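Local coordinates for protein HTPA Reductase (PDB 5U5N) that probably reduces 4-hydroxy-tetrahydrodipicolinate to tetrahydrodipicolinate with NADH or NADPH, a step of lysine biosynthesis through diaminopimelate, and binds NAD in this structure, at residues A27-V32 and D249-L254; F92-K95 and P99-M102; S178-L183 and H218-I223. All coordinates share one frame; numbering follows the deposited sequence.

Contact 1. Residues A27-V32 and D249-L254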
loop_
_atom_site.group_PDB
_atom_site.type_symbol
_atom_site.label_atom_id
_atom_site.label_comp_id
_atom_site.label_asym_id
_atom_site.label_seq_id
_atom_site.Cartn_x
_atom_site.Cartn_y
_atom_site.Cartn_z
ATOM N N ALA A 27 -5.435 14.514 -24.267
ATOM C CA ALA A 27 -4.088 14.615 -23.679
ATOM C C ALA A 27 -3.060 15.308 -24.564
ATOM O O ALA A 27 -1.997 15.677 -24.081
ATOM C CB ALA A 27 -3.573 13.210 -23.352
ATOM N N GLY A 28 -3.334 15.442 -25.861
ATOM C CA GLY A 28 -2.395 16.054 -26.801
ATOM C C GLY A 28 -1.470 15.089 -27.527
ATOM O O GLY A 28 -0.452 15.503 -28.067
ATOM N N LEU A 29 -1.791 13.803 -27.546
ATOM C CA LEU A 29 -1.137 12.916 -28.494
ATOM C C LEU A 29 -1.728 13.133 -29.862
ATOM O O LEU A 29 -2.862 13.493 -29.987
ATOM C CB LEU A 29 -1.308 11.455 -28.104
ATOM C CG LEU A 29 -0.439 11.087 -26.922
ATOM C CD1 LEU A 29 -0.701 9.635 -26.558
ATOM C CD2 LEU A 29 1.038 11.288 -27.277
ATOM N N ARG A 30 -0.914 12.922 -30.878
ATOM C CA ARG A 30 -1.353 12.922 -32.260
ATOM C C ARG A 30 -1.995 11.557 -32.658
ATOM O O ARG A 30 -1.334 10.526 -32.664
ATOM C CB ARG A 30 -0.153 13.185 -33.126
ATOM C CG ARG A 30 -0.521 13.379 -34.558
ATOM C CD ARG A 30 0.713 13.826 -35.237
ATOM N NE ARG A 30 0.397 14.531 -36.457
ATOM C CZ ARG A 30 1.317 14.966 -37.280
ATOM N NH1 ARG A 30 2.615 14.772 -37.012
ATOM N NH2 ARG A 30 0.940 15.610 -38.360
ATOM N N LEU A 31 -3.286 11.594 -32.978
ATOM C CA LEU A 31 -4.053 10.447 -33.428
ATOM C C LEU A 31 -3.981 10.340 -34.955
ATOM O O LEU A 31 -4.464 11.226 -35.688
ATOM C CB LEU A 31 -5.529 10.584 -32.995
ATOM C CG LEU A 31 -6.486 9.454 -33.363
ATOM C CD1 LEU A 31 -6.165 8.192 -32.598
ATOM C CD2 LEU A 31 -7.927 9.829 -33.147
ATOM N N VAL A 32 -3.423 9.227 -35.427
ATOM C CA VAL A 32 -3.333 8.929 -36.856
ATOM C C VAL A 32 -4.779 8.764 -37.346
ATOM O O VAL A 32 -5.534 8.019 -36.740
ATOM C CB VAL A 32 -2.493 7.653 -37.071
ATOM C CG1 VAL A 32 -2.558 7.203 -38.519
ATOM C CG2 VAL A 32 -1.050 7.901 -36.675
ATOM N N ASP A 249 -0.327 6.677 -20.979
ATOM C CA ASP A 249 0.958 6.571 -20.271
ATOM C C ASP A 249 1.847 5.483 -20.851
ATOM O O ASP A 249 3.052 5.670 -20.978
ATOM C CB ASP A 249 0.735 6.295 -18.800
ATOM C CG ASP A 249 -0.109 7.379 -18.125
ATOM O OD1 ASP A 249 -0.065 8.577 -18.556
ATOM O OD2 ASP A 249 -0.812 7.011 -17.135
ATOM N N ALA A 250 1.246 4.353 -21.203
ATOM C CA ALA A 250 2.005 3.268 -21.799
ATOM C C ALA A 250 2.624 3.760 -23.118
ATOM O O ALA A 250 3.783 3.491 -23.398
ATOM C CB ALA A 250 1.114 2.025 -22.011
ATOM N N VAL A 251 1.865 4.511 -23.902
ATOM C CA VAL A 251 2.339 4.979 -25.226
ATOM C C VAL A 251 3.482 5.979 -25.023
ATOM O O VAL A 251 4.458 5.960 -25.759
ATOM C CB VAL A 251 1.200 5.618 -26.035
ATOM C CG1 VAL A 251 1.718 6.555 -27.134
ATOM C CG2 VAL A 251 0.323 4.543 -26.643
ATOM N N LEU A 252 3.339 6.837 -24.024
ATOM C CA LEU A 252 4.386 7.804 -23.687
ATOM C C LEU A 252 5.669 7.112 -23.249
ATOM O O LEU A 252 6.739 7.477 -23.672
ATOM C CB LEU A 252 3.918 8.740 -22.589
ATOM C CG LEU A 252 2.844 9.758 -22.940
ATOM C CD1 LEU A 252 2.475 10.552 -21.714
ATOM C CD2 LEU A 252 3.295 10.681 -24.067
ATOM N N PHE A 253 5.540 6.093 -22.404
ATOM C CA PHE A 253 6.682 5.288 -21.997
ATOM C C PHE A 253 7.341 4.582 -23.176
ATOM O O PHE A 253 8.544 4.698 -23.359
ATOM C CB PHE A 253 6.261 4.308 -20.902
ATOM C CG PHE A 253 7.351 3.376 -20.436
ATOM C CD1 PHE A 253 8.254 3.749 -19.448
ATOM C CD2 PHE A 253 7.474 2.116 -21.006
ATOM C CE1 PHE A 253 9.237 2.879 -19.022
ATOM C CE2 PHE A 253 8.458 1.235 -20.566
ATOM C CZ PHE A 253 9.331 1.609 -19.574
ATOM N N LEU A 254 6.565 3.881 -24.000
ATOM C CA LEU A 254 7.141 3.119 -25.134
ATOM C C LEU A 254 7.819 4.060 -26.145
ATOM O O LEU A 254 8.885 3.780 -26.670
ATOM C CB LEU A 254 6.077 2.238 -25.822
ATOM C CG LEU A 254 6.596 1.140 -26.753
ATOM C CD1 LEU A 254 7.508 0.171 -26.015
ATOM C CD2 LEU A 254 5.442 0.381 -27.422
#
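L29 meets V251 and L252 where the link between helix 15-27 and strand 34-37 of the Rossmann-type nucleotide-binding domain passes the late helix 241-259. Along the first segment, after A27, G28 leaves helical geometry in a Schellman motif. With phi at 93°, G28 has a backbone that would press a CB against the carbonyl O of A27, reason enough for a glycine there. The next residue, L29, turns its side chain toward helix 241-259 and makes the whole contact. Its CG stands anti to its own carbonyl carbon (chi1 -74°) and the chain then runs on extended, which carries both methyls to the helix, one for each of two consecutive residues. CD1 of L29 lies 4.0 Å from CG1 of V251, the two side chains running antiparallel and offset from one another. Further on, R30 and V32 are tied by backbone hydrogen bonds to V7, so the segment runs beside strand 7-10, and L31 packs on V9 of that strand. V251 also touches V7, while A4 lies against both L29 and L252. All three touching residues are buried, and the contact between them is purely apolar. The other methyl of L29, CD2, meets CD2 of L252 at 4.0 Å, the two side chains crossing at a slant.

Contact 2. Residues F92-K95 and P99-M102; sequences FYCK and PFVM
The beta-alpha-beta unit made by strand 76-79, helix 86-95 and strand 100-102, part of the NAD-binding Rossmann-type domain, is packed together here through Y93, C94 and F100. CB of Y93 meets the rim of the F100 ring, 3.6 Å from CD1 of F100. CD2 of Y93 is the atom over its face, 3.6 Å above the plane of the F100 ring and displaced toward the rim. The two rings are turned 45° against each other with centroids 5.3 Å apart, an oblique pair. C94 arrives instead at the edge of the same ring, SG of C94 being 3.8 Å from CE1 of F100, a cysteine sulfur-aromatic contact. F100 reaches both because its CG stands between the backbone N and the carbonyl carbon (chi1 67°), which sets the ring against Y93 and C94. With F100 cut back to an alanine, the ring under CD2 of Y93 and beside SG of C94 would be gone, which would probably open a gap between helix 86-95 and strand 100-102. The polar end of Y93 looks elsewhere: its hydroxyl is hydrogen-bonded to OD2 of D79, and the side chain of Y93 is about 6 Å from the bound NAD. Around the pair, V77 of strand 76-79 touches both Y93 and F100, S123 and I125 of strand 123-125 pack on F100, and V101, pointing away from helix 86-95, meets V251 and L254 of helix 241-259.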
loop_
_atom_site.group_PDB
_atom_site.type_symbol
_atom_site.label_atom_id
_atom_site.label_comp_id
_atom_site.label_asym_id
_atom_site.label_seq_id
_atom_site.Cartn_x
_atom_site.Cartn_y
_atom_site.Cartn_z
ATOM N N PHE A 92 0.864 -9.740 -37.173
ATOM C CA PHE A 92 0.875 -8.734 -38.206
ATOM C C PHE A 92 1.761 -7.547 -37.793
ATOM O O PHE A 92 2.624 -7.134 -38.559
ATOM C CB PHE A 92 -0.534 -8.286 -38.537
ATOM C CG PHE A 92 -0.582 -7.259 -39.602
ATOM C CD1 PHE A 92 -0.269 -7.596 -40.913
ATOM C CD2 PHE A 92 -0.903 -5.942 -39.307
ATOM C CE1 PHE A 92 -0.286 -6.654 -41.911
ATOM C CE2 PHE A 92 -0.925 -4.995 -40.330
ATOM C CZ PHE A 92 -0.621 -5.358 -41.632
ATOM N N TYR A 93 1.585 -7.029 -36.580
ATOM C CA TYR A 93 2.406 -5.902 -36.123
ATOM C C TYR A 93 3.882 -6.239 -36.121
ATOM O O TYR A 93 4.690 -5.439 -36.595
ATOM C CB TYR A 93 1.981 -5.396 -34.732
ATOM C CG TYR A 93 0.523 -5.002 -34.632
ATOM C CD1 TYR A 93 -0.163 -4.422 -35.722
ATOM C CD2 TYR A 93 -0.182 -5.228 -33.461
ATOM C CE1 TYR A 93 -1.496 -4.066 -35.624
ATOM C CE2 TYR A 93 -1.513 -4.884 -33.353
ATOM C CZ TYR A 93 -2.165 -4.300 -34.430
ATOM O OH TYR A 93 -3.491 -3.962 -34.291
ATOM N N CYS A 94 4.235 -7.425 -35.616
ATOM C CA CYS A 94 5.649 -7.825 -35.538
ATOM C C CYS A 94 6.305 -8.043 -36.909
ATOM O O CYS A 94 7.462 -7.679 -37.094
ATOM C CB CYS A 94 5.814 -9.078 -34.682
ATOM S SG CYS A 94 5.436 -8.845 -32.950
ATOM N N LYS A 95 5.572 -8.624 -37.860
ATOM C CA LYS A 95 6.075 -8.803 -39.225
ATOM C C LYS A 95 6.406 -7.456 -39.889
ATOM O O LYS A 95 7.438 -7.321 -40.521
ATOM C CB LYS A 95 5.068 -9.583 -40.075
ATOM C CG LYS A 95 5.407 -9.531 -41.544
ATOM C CD LYS A 95 4.573 -10.450 -42.415
ATOM C CE LYS A 95 4.907 -10.187 -43.867
ATOM N NZ LYS A 95 4.425 -11.304 -44.711
ATOM N N PRO A 99 5.680 -0.934 -33.684
ATOM C CA PRO A 99 5.591 -1.053 -32.215
ATOM C C PRO A 99 4.152 -0.998 -31.745
ATOM O O PRO A 99 3.373 -0.265 -32.316
ATOM C CB PRO A 99 6.392 0.156 -31.695
ATOM C CG PRO A 99 6.534 1.076 -32.845
ATOM C CD PRO A 99 6.412 0.266 -34.104
ATOM N N PHE A 100 3.798 -1.785 -30.730
ATOM C CA PHE A 100 2.418 -1.823 -30.283
ATOM C C PHE A 100 2.193 -1.948 -28.779
ATOM O O PHE A 100 2.984 -2.542 -28.060
ATOM C CB PHE A 100 1.619 -2.920 -31.027
ATOM C CG PHE A 100 2.033 -4.323 -30.715
ATOM C CD1 PHE A 100 3.104 -4.896 -31.351
ATOM C CD2 PHE A 100 1.322 -5.078 -29.782
ATOM C CE1 PHE A 100 3.486 -6.188 -31.063
ATOM C CE2 PHE A 100 1.703 -6.366 -29.462
ATOM C CZ PHE A 100 2.787 -6.925 -30.112
ATOM N N VAL A 101 1.053 -1.412 -28.359
ATOM C CA VAL A 101 0.508 -1.591 -27.049
ATOM C C VAL A 101 -0.753 -2.437 -27.181
ATOM O O VAL A 101 -1.749 -1.966 -27.727
ATOM C CB VAL A 101 0.174 -0.225 -26.432
ATOM C CG1 VAL A 101 -0.463 -0.407 -25.053
ATOM C CG2 VAL A 101 1.440 0.621 -26.353
ATOM N N MET A 102 -0.700 -3.663 -26.647
ATOM C CA MET A 102 -1.788 -4.638 -26.714
ATOM C C MET A 102 -2.547 -4.661 -25.399
ATOM O O MET A 102 -2.036 -5.174 -24.407
ATOM C CB MET A 102 -1.186 -6.033 -27.038
ATOM C CG MET A 102 -2.138 -7.227 -27.035
ATOM S SD MET A 102 -3.290 -7.139 -28.430
ATOM C CE MET A 102 -2.202 -7.597 -29.785
#

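Contact 3. Residues S178-L183 and H218-I223; sequences SSLRKL and HTYKII
Helix 171-182, in its last turn, lies over strand 215-223, and the closest CA atoms, those of L180 and I222, are 9.4 Å apart; that spacing is bridged by side chains alone. L180 points at the strand, and on the strand Y220 and I222, two residues apart and so on the same side, point back. L180 divides its methyls between them. CD2 of L180 comes to 3.7 Å from CD1 of I222, the nearer of the two meetings. CD1 of L180 approaches the Y220 ring obliquely, 4.0 Å from CD2 of Y220. Holding CG of L180 anti to its carbonyl carbon (chi1 -70°), with chi2 extended at 167°, places one methyl against each of the two residues. L156 and L185 also touch L180, and F233 and F151 pack on I222, so the contact belongs to the hydrophobic layer between this helix and the mixed sheet of the C-terminal family region. The hydroxyl of Y220 is hydrogen-bonded to NE2 of H235 on strand 229-238, which helps to fix where the ring lies. With its three touching residues buried and apolar groups alone meeting, the contact is held by close packing and exclusion of water.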
loop_
_atom_site.group_PDB
_atom_site.type_symbol
_atom_site.label_atom_id
_atom_site.label_comp_id
_atom_site.label_asym_id
_atom_site.label_seq_id
_atom_site.Cartn_x
_atom_site.Cartn_y
_atom_site.Cartn_z
ATOM N N SER A 178 -3.780 -13.467 -2.731
ATOM C CA SER A 178 -2.528 -14.204 -2.682
ATOM C C SER A 178 -1.411 -13.523 -1.839
ATOM O O SER A 178 -0.592 -14.184 -1.196
ATOM C CB SER A 178 -2.028 -14.455 -4.088
ATOM O OG SER A 178 -0.640 -14.686 -4.035
ATOM N N SER A 179 -1.325 -12.209 -1.925
ATOM C CA SER A 179 -0.380 -11.447 -1.108
ATOM C C SER A 179 -0.822 -11.496 0.346
ATOM O O SER A 179 -0.005 -11.726 1.213
ATOM C CB SER A 179 -0.244 -9.996 -1.601
ATOM O OG SER A 179 0.433 -10.035 -2.838
ATOM N N LEU A 180 -2.108 -11.324 0.587
ATOM C CA LEU A 180 -2.675 -11.341 1.925
ATOM C C LEU A 180 -2.439 -12.668 2.662
ATOM O O LEU A 180 -2.257 -12.661 3.890
ATOM C CB LEU A 180 -4.150 -10.970 1.900
ATOM C CG LEU A 180 -4.412 -9.488 1.556
ATOM C CD1 LEU A 180 -5.886 -9.229 1.223
ATOM C CD2 LEU A 180 -3.936 -8.567 2.706
ATOM N N ARG A 181 -2.370 -13.783 1.907
ATOM C CA ARG A 181 -1.973 -15.073 2.448
ATOM C C ARG A 181 -0.527 -15.104 2.904
ATOM O O ARG A 181 -0.224 -15.746 3.910
ATOM C CB ARG A 181 -2.175 -16.218 1.437
ATOM C CG ARG A 181 -3.625 -16.554 1.227
ATOM C CD ARG A 181 -3.839 -17.914 0.561
ATOM N NE ARG A 181 -5.224 -17.936 0.091
ATOM C CZ ARG A 181 -5.624 -17.752 -1.161
ATOM N NH1 ARG A 181 -4.735 -17.579 -2.157
ATOM N NH2 ARG A 181 -6.936 -17.763 -1.412
ATOM N N LYS A 182 0.368 -14.456 2.174
ATOM C CA LYS A 182 1.748 -14.382 2.604
ATOM C C LYS A 182 1.910 -13.538 3.877
ATOM O O LYS A 182 2.869 -13.717 4.596
ATOM C CB LYS A 182 2.634 -13.842 1.498
ATOM C CG LYS A 182 2.680 -14.766 0.319
ATOM C CD LYS A 182 3.877 -14.483 -0.563
ATOM C CE LYS A 182 3.794 -15.344 -1.831
ATOM N NZ LYS A 182 5.125 -15.695 -2.408
ATOM N N LEU A 183 0.964 -12.630 4.115
ATOM C CA LEU A 183 0.904 -11.835 5.333
ATOM C C LEU A 183 0.239 -12.586 6.506
ATOM O O LEU A 183 0.100 -12.030 7.636
ATOM C CB LEU A 183 0.203 -10.507 5.032
ATOM C CG LEU A 183 1.007 -9.539 4.155
ATOM C CD1 LEU A 183 0.090 -8.480 3.535
ATOM C CD2 LEU A 183 2.133 -8.893 4.943
ATOM N N HIS A 218 -13.627 -3.061 -5.318
ATOM C CA HIS A 218 -13.068 -4.029 -4.384
ATOM C C HIS A 218 -12.886 -3.400 -2.972
ATOM O O HIS A 218 -12.507 -2.240 -2.856
ATOM C CB HIS A 218 -11.690 -4.468 -4.861
ATOM C CG HIS A 218 -11.658 -4.993 -6.262
ATOM N ND1 HIS A 218 -11.684 -4.167 -7.358
ATOM C CD2 HIS A 218 -11.596 -6.257 -6.740
ATOM C CE1 HIS A 218 -11.650 -4.904 -8.456
ATOM N NE2 HIS A 218 -11.597 -6.178 -8.107
ATOM N N THR A 219 -13.167 -4.197 -1.946
ATOM C CA THR A 219 -13.005 -3.849 -0.537
ATOM C C THR A 219 -12.346 -5.033 0.172
ATOM O O THR A 219 -12.859 -6.165 0.106
ATOM C CB THR A 219 -14.365 -3.595 0.142
ATOM O OG1 THR A 219 -15.026 -2.494 -0.487
ATOM C CG2 THR A 219 -14.185 -3.251 1.632
ATOM N N TYR A 220 -11.225 -4.780 0.842
ATOM C CA TYR A 220 -10.509 -5.757 1.643
ATOM C C TYR A 220 -10.520 -5.258 3.101
ATOM O O TYR A 220 -10.085 -4.116 3.372
ATOM C CB TYR A 220 -9.065 -5.900 1.162
ATOM C CG TYR A 220 -8.899 -6.056 -0.332
ATOM C CD1 TYR A 220 -8.895 -4.957 -1.181
ATOM C CD2 TYR A 220 -8.753 -7.324 -0.908
ATOM C CE1 TYR A 220 -8.755 -5.112 -2.559
ATOM C CE2 TYR A 220 -8.616 -7.482 -2.293
ATOM C CZ TYR A 220 -8.616 -6.374 -3.095
ATOM O OH TYR A 220 -8.480 -6.527 -4.439
ATOM N N LYS A 221 -11.053 -6.069 4.015
ATOM C CA LYS A 221 -11.052 -5.710 5.432
ATOM C C LYS A 221 -10.258 -6.723 6.231
ATOM O O LYS A 221 -10.452 -7.923 6.083
ATOM C CB LYS A 221 -12.445 -5.657 6.007
ATOM C CG LYS A 221 -13.463 -5.024 5.108
ATOM C CD LYS A 221 -14.775 -4.906 5.865
ATOM C CE LYS A 221 -15.922 -4.415 4.985
ATOM N NZ LYS A 221 -16.839 -3.571 5.838
ATOM N N ILE A 222 -9.394 -6.214 7.099
ATOM C CA ILE A 222 -8.474 -7.021 7.880
ATOM C C ILE A 222 -8.623 -6.602 9.350
ATOM O O ILE A 222 -8.374 -5.430 9.691
ATOM C CB ILE A 222 -7.015 -6.828 7.414
ATOM C CG1 ILE A 222 -6.883 -6.799 5.886
ATOM C CG2 ILE A 222 -6.148 -7.953 7.935
ATOM C CD1 ILE A 222 -5.470 -6.520 5.395
ATOM N N ILE A 223 -9.030 -7.550 10.205
ATOM C CA ILE A 223 -9.401 -7.273 11.582
ATOM C C ILE A 223 -8.599 -8.157 12.554
ATOM O O ILE A 223 -8.457 -9.352 12.332
ATOM C CB ILE A 223 -10.910 -7.516 11.803
ATOM C CG1 ILE A 223 -11.749 -6.675 10.852
ATOM C CG2 ILE A 223 -11.316 -7.180 13.250
ATOM C CD1 ILE A 223 -13.136 -7.261 10.617
#

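Overall arrangement
From the N terminus, residues 27-32 follow the first helix of the nucleotide-binding domain and wait until 249-254 for their partner, so contact 1 closes a long loop across both family regions. Contacts 2 and 3 are nested inside it, one after the other. Contact 2 closes first, locally, within a single beta-alpha-beta unit; contact 3 then joins helix to sheet in the C-terminal region, about 35 Å from contact 1 between centres and on the other side of the chain's centre. Contacts 1 and 2 touch: A250 of helix 241-259 packs on V101, so the returning helix meets the parallel sheet. Contact 3 touches neither.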